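Local coordinates for LbpB B-lobe (Moraxella bovis, PDB 3UAQ), which probably binds host lactoferrin as a lipoprotein at the bacterial surface, at residues G124-P132 / S210-F221; Y267-A275 / A283-T291. All coordinates share one frame; numbering follows the deposited sequence.

The two contacts lie in different parts of the lobe, on opposite sides of the centre of the chain. Interaction 1 packs strand 121-128 of the handle region against a long loop that leaves the barrel after strand 170-184 and returns to it at strand 236-243. Interaction 2 lies within the barrel sheet and pairs neighbouring strands of one hairpin. The centres of interaction 1 and interaction 2 are 23 Å apart. The nearest atoms of interaction 1 and interaction 2 are about 9 Å apart, without touching. Interaction 1 rests on aromatic and proline packing, interaction 2 on backbone hydrogen bonds and a salt bridge. Along the chain, interaction 1 is complete before interaction 2 begins.

Interaction 1 (G124-P132 / S210-F221); sequences GWIFTGLRP and SGFGDEVGATSF
An aromatic cluster joins the handle strand 121-128 to the barrel loop that carries residues 210-221. Trp-125, Phe-127 and Phe-221 form it. Phe-221 holds CG between its backbone N and carbonyl carbon (chi1 66°), and its ring reaches both strand residues. Its edge is directed at the face of Trp-125 in a T-shaped pair, with planes at 60°. CD1 of Phe-221 sits over the centre of the indole face, 3.6 Å from Trp-125 CE2. CB of Phe-221 adds a contact of 3.5 Å to Trp-125 CZ2.

The meeting with Phe-127 is different. The two phenyl rings form an offset stack with planes only 9° apart and centroids separated by 4.5 Å. Phe-127 CE2 lies over the centre of the Phe-221 ring. On the opposite face of that ring sits Thr-219 OG1, from its own loop. Pro-231 also touches Trp-125 and Phe-127, and Tyr-112 meets the ring of Phe-127.

A second patch forms farther along, at Leu-130 and Pro-132. Leu-130 CB is 4.3 Å from Phe-212 CZ. The same ring approaches Pro-132, with Phe-212 CE2 4.1 Å from Pro-132 CG. Pro-132 also leans on the loop backbone, its CG 3.2 Å from Ser-210 O. Gly-211 O accepts from both Glu-215 N and Val-216 N, which closes the loop on itself there.

Ser-220 lies near the indole, but its OG is hydrogen-bonded to Asp-178 and Phe-179 N, which ties this end of the loop to strand 170-184. Handle and loop meet mainly through buried aromatic rings and, at Pro-132, a less buried edge against the loop backbone. The join therefore depends on ring and apolar packing, while polar ties of the loop are made to the barrel.

Interaction 2 (Y267-A275 / A283-T291); sequences YVDRYDIDA and AGSAIAKNT
Lys-289 sets CG beside its backbone N (chi1 -56°), which takes CG past the carbonyl of Arg-270. Bends at chi2 and chi3 then turn the chain back over strand 266-278 and bring NZ to Asp-272. Lys-289 NZ makes a salt bridge with Asp-272 OD2 at 2.7 Å, meeting it from above the carboxylate plane. CD and CE of the lysine also pass close to OD2. The other oxygen, Asp-272 OD1, is hydrogen-bonded to Thr-252 OG1. The carboxylate is thus gripped by Thr-252 of strand 248-257 and by Lys-289 just after strand 281-288, which probably favours its charged form.

The backbones pair antiparallel. Asp-272 and Ile-287 form a hydrogen-bonded pair: Asp-272 N to Ile-287 O and Ile-287 N to Asp-272 O are both 2.9 Å. The second of these bonds is nearly straight at the hydrogen (176°). Asp-274 and Ser-285 form the next such pair. Beyond Asp-272, Lys-289 N still reaches Arg-270 O at 3.1 Å, but from above the carbonyl plane.

On the face of Asp-272, Ile-287 extends CD1 to Asp-274 CB at 3.7 Å. The carboxylate of Asp-274 is held by Lys-248, and Ser-285 OG bonds Asn-307 N. The other face carries Tyr-271, Ile-273, Ala-286 and Ala-288, all buried. Tyr-271 CD2 is 4.2 Å from Ala-286 CB, and Tyr-271 CE2 is as far from Ala-288 CB. Phe-325 meets this ring from another strand.

Arg-270 and Tyr-271 both face Leu-253, a classic beta bulge at the edge of strand 266-278 toward strand 248-257. Together these features are those of an antiparallel beta hairpin built into the wall of the barrel, with its more polar face turned away from the buried apolar one.

Interaction 1 (G124-P132 / S210-F221)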
loop_
_atom_site.group_PDB
_atom_site.type_symbol
_atom_site.label_atom_id
_atom_site.label_comp_id
_atom_site.label_asym_id
_atom_site.label_seq_id
_atom_site.Cartn_x
_atom_site.Cartn_y
_atom_site.Cartn_z
ATOM N N GLY A 124 7.870 -0.518 -9.408
ATOM C CA GLY A 124 8.296 -1.350 -8.299
ATOM C C GLY A 124 8.208 -2.827 -8.597
ATOM O O GLY A 124 8.513 -3.268 -9.706
ATOM N N TRP A 125 7.786 -3.592 -7.597
ATOM C CA TRP A 125 7.704 -5.033 -7.734
ATOM C C TRP A 125 6.454 -5.588 -7.076
ATOM O O TRP A 125 5.693 -4.859 -6.440
ATOM C CB TRP A 125 8.943 -5.685 -7.122
ATOM C CG TRP A 125 9.356 -5.081 -5.811
ATOM C CD1 TRP A 125 10.355 -4.172 -5.605
ATOM C CD2 TRP A 125 8.784 -5.343 -4.525
ATOM N NE1 TRP A 125 10.446 -3.856 -4.271
ATOM C CE2 TRP A 125 9.490 -4.560 -3.585
ATOM C CE3 TRP A 125 7.748 -6.167 -4.076
ATOM C CZ2 TRP A 125 9.191 -4.575 -2.223
ATOM C CZ3 TRP A 125 7.453 -6.182 -2.724
ATOM C CH2 TRP A 125 8.172 -5.390 -1.814
ATOM N N ILE A 126 6.258 -6.892 -7.239
ATOM C CA ILE A 126 5.176 -7.600 -6.576
ATOM C C ILE A 126 5.460 -9.083 -6.698
ATOM O O ILE A 126 5.721 -9.567 -7.797
ATOM C CB ILE A 126 3.826 -7.270 -7.229
ATOM C CG1 ILE A 126 2.727 -8.209 -6.725
ATOM C CG2 ILE A 126 3.947 -7.341 -8.743
ATOM C CD1 ILE A 126 1.337 -7.753 -7.119
ATOM N N PHE A 127 5.425 -9.802 -5.578
ATOM C CA PHE A 127 5.827 -11.213 -5.570
ATOM C C PHE A 127 5.172 -12.061 -4.473
ATOM O O PHE A 127 4.684 -11.539 -3.463
ATOM C CB PHE A 127 7.345 -11.325 -5.421
ATOM C CG PHE A 127 7.837 -11.022 -4.036
ATOM C CD1 PHE A 127 8.067 -12.044 -3.127
ATOM C CD2 PHE A 127 8.057 -9.712 -3.634
ATOM C CE1 PHE A 127 8.518 -11.762 -1.838
ATOM C CE2 PHE A 127 8.510 -9.424 -2.348
ATOM C CZ PHE A 127 8.740 -10.450 -1.448
ATOM N N THR A 128 5.164 -13.374 -4.693
ATOM C CA THR A 128 4.865 -14.342 -3.642
ATOM C C THR A 128 6.051 -15.281 -3.581
ATOM O O THR A 128 6.758 -15.464 -4.584
ATOM C CB THR A 128 3.630 -15.197 -3.952
ATOM O OG1 THR A 128 2.817 -14.547 -4.938
ATOM C CG2 THR A 128 2.820 -15.419 -2.682
ATOM N N GLY A 129 6.259 -15.901 -2.426
ATOM C CA GLY A 129 7.541 -16.505 -2.123
ATOM C C GLY A 129 8.246 -15.412 -1.343
ATOM O O GLY A 129 7.664 -14.833 -0.412
ATOM N N LEU A 130 9.505 -15.140 -1.660
ATOM C CA LEU A 130 10.348 -15.987 -2.481
ATOM C C LEU A 130 11.453 -16.395 -1.523
ATOM O O LEU A 130 12.521 -15.765 -1.481
ATOM C CB LEU A 130 10.938 -15.195 -3.649
ATOM C CG LEU A 130 10.044 -15.013 -4.875
ATOM C CD1 LEU A 130 10.289 -13.675 -5.574
ATOM C CD2 LEU A 130 10.266 -16.174 -5.828
ATOM N N ARG A 131 11.167 -17.411 -0.711
ATOM C CA ARG A 131 12.091 -17.857 0.329
ATOM C C ARG A 131 12.912 -19.032 -0.174
ATOM O O ARG A 131 12.423 -20.164 -0.211
ATOM C CB ARG A 131 11.327 -18.255 1.590
ATOM C CG ARG A 131 10.878 -17.081 2.452
ATOM C CD ARG A 131 10.026 -17.552 3.622
ATOM N NE ARG A 131 8.810 -18.214 3.158
ATOM C CZ ARG A 131 7.756 -17.570 2.665
ATOM N NH1 ARG A 131 7.770 -16.247 2.571
ATOM N NH2 ARG A 131 6.688 -18.246 2.263
ATOM N N PRO A 132 14.167 -18.760 -0.572
ATOM C CA PRO A 132 15.064 -19.698 -1.260
ATOM C C PRO A 132 15.278 -21.007 -0.493
ATOM O O PRO A 132 15.589 -22.033 -1.111
ATOM C CB PRO A 132 16.371 -18.904 -1.374
ATOM C CG PRO A 132 15.937 -17.469 -1.363
ATOM C CD PRO A 132 14.802 -17.444 -0.381
ATOM N N SER A 210 20.106 -14.258 1.441
ATOM C CA SER A 210 20.567 -15.526 0.882
ATOM C C SER A 210 19.709 -16.008 -0.279
ATOM O O SER A 210 18.483 -15.895 -0.255
ATOM C CB SER A 210 20.648 -16.610 1.955
ATOM O OG SER A 210 21.974 -16.746 2.437
ATOM N N GLY A 211 20.370 -16.543 -1.299
ATOM C CA GLY A 211 19.678 -17.120 -2.435
ATOM C C GLY A 211 19.390 -16.106 -3.524
ATOM O O GLY A 211 19.107 -16.476 -4.669
ATOM N N PHE A 212 19.451 -14.824 -3.172
ATOM C CA PHE A 212 19.209 -13.759 -4.144
ATOM C C PHE A 212 20.457 -13.378 -4.944
ATOM O O PHE A 212 21.350 -12.692 -4.436
ATOM C CB PHE A 212 18.616 -12.535 -3.452
ATOM C CG PHE A 212 17.149 -12.651 -3.202
ATOM C CD1 PHE A 212 16.243 -12.141 -4.113
ATOM C CD2 PHE A 212 16.671 -13.293 -2.073
ATOM C CE1 PHE A 212 14.882 -12.254 -3.898
ATOM C CE2 PHE A 212 15.311 -13.410 -1.852
ATOM C CZ PHE A 212 14.415 -12.891 -2.768
ATOM N N GLY A 213 20.494 -13.823 -6.198
ATOM C CA GLY A 213 21.607 -13.567 -7.092
ATOM C C GLY A 213 22.064 -14.855 -7.751
ATOM O O GLY A 213 22.603 -14.841 -8.864
ATOM N N ASP A 214 21.844 -15.970 -7.059
ATOM C CA ASP A 214 22.297 -17.282 -7.524
ATOM C C ASP A 214 21.146 -18.283 -7.737
ATOM O O ASP A 214 21.255 -19.212 -8.545
ATOM C CB ASP A 214 23.314 -17.864 -6.538
ATOM C CG ASP A 214 22.914 -17.640 -5.091
ATOM O OD1 ASP A 214 21.809 -17.104 -4.850
ATOM O OD2 ASP A 214 23.702 -17.998 -4.188
ATOM N N GLU A 215 20.052 -18.099 -7.008
ATOM C CA GLU A 215 18.879 -18.952 -7.174
ATOM C C GLU A 215 17.683 -18.155 -7.712
ATOM O O GLU A 215 16.895 -18.662 -8.513
ATOM C CB GLU A 215 18.525 -19.640 -5.856
ATOM C CG GLU A 215 19.663 -20.469 -5.287
ATOM C CD GLU A 215 19.345 -21.037 -3.918
ATOM O OE1 GLU A 215 18.319 -20.638 -3.327
ATOM O OE2 GLU A 215 20.124 -21.882 -3.427
ATOM N N VAL A 216 17.545 -16.914 -7.252
ATOM C CA VAL A 216 16.592 -15.979 -7.839
ATOM C C VAL A 216 17.357 -14.731 -8.253
ATOM O O VAL A 216 18.404 -14.433 -7.678
ATOM C CB VAL A 216 15.491 -15.582 -6.846
ATOM C CG1 VAL A 216 14.312 -14.968 -7.581
ATOM C CG2 VAL A 216 15.033 -16.792 -6.049
ATOM N N GLY A 217 16.854 -14.009 -9.248
ATOM C CA GLY A 217 17.445 -12.732 -9.602
ATOM C C GLY A 217 17.432 -11.790 -8.407
ATOM O O GLY A 217 16.389 -11.596 -7.771
ATOM N N ALA A 218 18.581 -11.197 -8.097
ATOM C CA ALA A 218 18.675 -10.296 -6.949
ATOM C C ALA A 218 17.810 -9.046 -7.142
ATOM O O ALA A 218 17.601 -8.593 -8.270
ATOM C CB ALA A 218 20.127 -9.908 -6.690
ATOM N N THR A 219 17.320 -8.486 -6.038
ATOM C CA THR A 219 16.328 -7.415 -6.097
ATOM C C THR A 219 16.593 -6.276 -5.126
ATOM O O THR A 219 17.384 -6.412 -4.188
ATOM C CB THR A 219 14.946 -7.949 -5.760
ATOM O OG1 THR A 219 14.994 -8.587 -4.478
ATOM C CG2 THR A 219 14.485 -8.953 -6.808
ATOM N N SER A 220 15.906 -5.159 -5.348
ATOM C CA SER A 220 16.000 -4.024 -4.445
ATOM C C SER A 220 15.606 -4.465 -3.040
ATOM O O SER A 220 16.367 -4.293 -2.085
ATOM C CB SER A 220 15.098 -2.879 -4.917
ATOM O OG SER A 220 14.366 -3.224 -6.082
ATOM N N PHE A 221 14.422 -5.060 -2.921
ATOM C CA PHE A 221 13.881 -5.433 -1.616
ATOM C C PHE A 221 14.730 -6.477 -0.883
ATOM O O PHE A 221 14.523 -6.723 0.310
ATOM C CB PHE A 221 12.436 -5.932 -1.749
ATOM C CG PHE A 221 12.302 -7.223 -2.517
ATOM C CD1 PHE A 221 11.857 -7.227 -3.833
ATOM C CD2 PHE A 221 12.620 -8.437 -1.921
ATOM C CE1 PHE A 221 11.732 -8.413 -4.534
ATOM C CE2 PHE A 221 12.498 -9.630 -2.622
ATOM C CZ PHE A 221 12.052 -9.616 -3.928
#

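Interaction 2 (Y267-A275 / A283-T291)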
loop_
_atom_site.group_PDB
_atom_site.type_symbol
_atom_site.label_atom_id
_atom_site.label_comp_id
_atom_site.label_asym_id
_atom_site.label_seq_id
_atom_site.Cartn_x
_atom_site.Cartn_y
_atom_site.Cartn_z
ATOM N N TYR A 267 24.954 6.723 1.262
ATOM C CA TYR A 267 24.445 6.437 -0.075
ATOM C C TYR A 267 25.559 6.234 -1.096
ATOM O O TYR A 267 26.517 7.012 -1.153
ATOM C CB TYR A 267 23.487 7.538 -0.531
ATOM C CG TYR A 267 22.083 7.380 0.017
ATOM C CD1 TYR A 267 21.752 7.840 1.285
ATOM C CD2 TYR A 267 21.093 6.762 -0.732
ATOM C CE1 TYR A 267 20.472 7.697 1.786
ATOM C CE2 TYR A 267 19.813 6.616 -0.240
ATOM C CZ TYR A 267 19.504 7.085 1.019
ATOM O OH TYR A 267 18.224 6.939 1.516
ATOM N N VAL A 268 25.436 5.170 -1.887
ATOM C CA VAL A 268 26.405 4.895 -2.942
ATOM C C VAL A 268 25.751 5.003 -4.316
ATOM O O VAL A 268 24.738 4.354 -4.580
ATOM C CB VAL A 268 27.034 3.508 -2.777
ATOM C CG1 VAL A 268 25.995 2.522 -2.279
ATOM C CG2 VAL A 268 27.634 3.046 -4.091
ATOM N N ASP A 269 26.327 5.833 -5.184
ATOM C CA ASP A 269 25.781 6.014 -6.526
ATOM C C ASP A 269 26.032 4.774 -7.387
ATOM O O ASP A 269 27.168 4.307 -7.517
ATOM C CB ASP A 269 26.355 7.271 -7.191
ATOM C CG ASP A 269 25.949 8.547 -6.475
ATOM O OD1 ASP A 269 25.002 8.492 -5.660
ATOM O OD2 ASP A 269 26.571 9.604 -6.725
ATOM N N ARG A 270 24.958 4.239 -7.959
ATOM C CA ARG A 270 25.042 3.061 -8.815
ATOM C C ARG A 270 25.008 3.455 -10.282
ATOM O O ARG A 270 25.790 2.953 -11.089
ATOM C CB ARG A 270 23.882 2.111 -8.525
ATOM C CG ARG A 270 23.818 1.610 -7.090
ATOM C CD ARG A 270 24.892 0.569 -6.807
ATOM N NE ARG A 270 24.567 -0.239 -5.631
ATOM C CZ ARG A 270 25.467 -0.887 -4.896
ATOM N NH1 ARG A 270 26.754 -0.822 -5.210
ATOM N NH2 ARG A 270 25.079 -1.595 -3.842
ATOM N N TYR A 271 24.096 4.361 -10.620
ATOM C CA TYR A 271 23.863 4.745 -12.009
ATOM C C TYR A 271 23.627 6.241 -12.173
ATOM O O TYR A 271 22.830 6.845 -11.445
ATOM C CB TYR A 271 22.645 4.001 -12.574
ATOM C CG TYR A 271 22.840 2.509 -12.744
ATOM C CD1 TYR A 271 22.398 1.614 -11.777
ATOM C CD2 TYR A 271 23.463 1.994 -13.874
ATOM C CE1 TYR A 271 22.571 0.245 -11.930
ATOM C CE2 TYR A 271 23.642 0.631 -14.033
ATOM C CZ TYR A 271 23.196 -0.242 -13.060
ATOM O OH TYR A 271 23.378 -1.599 -13.225
ATOM N N ASP A 272 24.331 6.836 -13.129
ATOM C CA ASP A 272 23.959 8.148 -13.637
ATOM C C ASP A 272 23.003 7.948 -14.798
ATOM O O ASP A 272 22.948 6.866 -15.383
ATOM C CB ASP A 272 25.189 8.926 -14.103
ATOM C CG ASP A 272 25.755 9.827 -13.019
ATOM O OD1 ASP A 272 24.971 10.285 -12.161
ATOM O OD2 ASP A 272 26.982 10.073 -13.028
ATOM N N ILE A 273 22.247 8.986 -15.128
ATOM C CA ILE A 273 21.299 8.893 -16.229
ATOM C C ILE A 273 21.550 9.986 -17.266
ATOM O O ILE A 273 21.927 11.115 -16.925
ATOM C CB ILE A 273 19.851 8.946 -15.724
ATOM C CG1 ILE A 273 19.670 7.943 -14.584
ATOM C CG2 ILE A 273 18.876 8.667 -16.858
ATOM C CD1 ILE A 273 18.233 7.580 -14.311
ATOM N N ASP A 274 21.352 9.637 -18.533
ATOM C CA ASP A 274 21.659 10.541 -19.630
ATOM C C ASP A 274 20.687 10.310 -20.780
ATOM O O ASP A 274 20.922 9.474 -21.650
ATOM C CB ASP A 274 23.099 10.331 -20.098
ATOM C CG ASP A 274 23.509 11.312 -21.169
ATOM O OD1 ASP A 274 22.998 12.454 -21.151
ATOM O OD2 ASP A 274 24.341 10.942 -22.025
ATOM N N ALA A 275 19.587 11.053 -20.780
ATOM C CA ALA A 275 18.537 10.839 -21.769
ATOM C C ALA A 275 18.157 12.108 -22.532
ATOM O O ALA A 275 18.239 13.225 -22.006
ATOM C CB ALA A 275 17.311 10.218 -21.117
ATOM N N ALA A 283 14.499 9.147 -23.808
ATOM C CA ALA A 283 15.245 7.914 -24.026
ATOM C C ALA A 283 16.739 8.180 -24.088
ATOM O O ALA A 283 17.177 9.210 -24.598
ATOM C CB ALA A 283 14.779 7.221 -25.294
ATOM N N GLY A 284 17.518 7.239 -23.571
ATOM C CA GLY A 284 18.958 7.371 -23.585
ATOM C C GLY A 284 19.670 6.250 -22.862
ATOM O O GLY A 284 19.382 5.065 -23.069
ATOM N N SER A 285 20.603 6.634 -21.999
ATOM C CA SER A 285 21.507 5.674 -21.395
ATOM C C SER A 285 21.535 5.738 -19.876
ATOM O O SER A 285 21.343 6.810 -19.278
ATOM C CB SER A 285 22.918 5.878 -21.944
ATOM O OG SER A 285 22.907 5.864 -23.359
ATOM N N ALA A 286 21.768 4.574 -19.268
ATOM C CA ALA A 286 22.101 4.473 -17.855
ATOM C C ALA A 286 23.586 4.138 -17.782
ATOM O O ALA A 286 24.058 3.226 -18.464
ATOM C CB ALA A 286 21.268 3.388 -17.177
ATOM N N ILE A 287 24.324 4.886 -16.970
ATOM C CA ILE A 287 25.772 4.731 -16.903
ATOM C C ILE A 287 26.208 4.216 -15.531
ATOM O O ILE A 287 25.879 4.808 -14.496
ATOM C CB ILE A 287 26.493 6.062 -17.216
ATOM C CG1 ILE A 287 26.257 6.468 -18.676
ATOM C CG2 ILE A 287 27.981 5.959 -16.923
ATOM C CD1 ILE A 287 25.315 7.653 -18.842
ATOM N N ALA A 288 26.944 3.106 -15.526
ATOM C CA ALA A 288 27.417 2.513 -14.279
ATOM C C ALA A 288 28.582 3.320 -13.702
ATOM O O ALA A 288 29.512 3.696 -14.425
ATOM C CB ALA A 288 27.822 1.057 -14.499
ATOM N N LYS A 289 28.522 3.578 -12.398
ATOM C CA LYS A 289 29.508 4.421 -11.730
ATOM C C LYS A 289 30.750 3.642 -11.300
ATOM O O LYS A 289 31.776 4.235 -10.970
ATOM C CB LYS A 289 28.876 5.092 -10.505
ATOM C CG LYS A 289 27.630 5.905 -10.810
ATOM C CD LYS A 289 27.953 7.154 -11.615
ATOM C CE LYS A 289 28.649 8.199 -10.755
ATOM N NZ LYS A 289 29.107 9.398 -11.512
ATOM N N ASN A 290 30.661 2.316 -11.298
ATOM C CA ASN A 290 31.759 1.501 -10.790
ATOM C C ASN A 290 32.485 0.725 -11.889
ATOM O O ASN A 290 33.702 0.860 -12.050
ATOM C CB ASN A 290 31.257 0.548 -9.710
ATOM C CG ASN A 290 32.315 0.230 -8.672
ATOM O OD1 ASN A 290 33.482 -0.029 -9.001
ATOM N ND2 ASN A 290 31.913 0.252 -7.402
ATOM N N THR A 291 31.738 -0.084 -12.636
ATOM C CA THR A 291 32.294 -0.885 -13.734
ATOM C C THR A 291 33.317 -1.919 -13.266
ATOM O O THR A 291 33.934 -2.606 -14.084
ATOM C CB THR A 291 32.935 -0.016 -14.843
ATOM O OG1 THR A 291 34.095 0.649 -14.327
ATOM C CG2 THR A 291 31.940 1.021 -15.361
#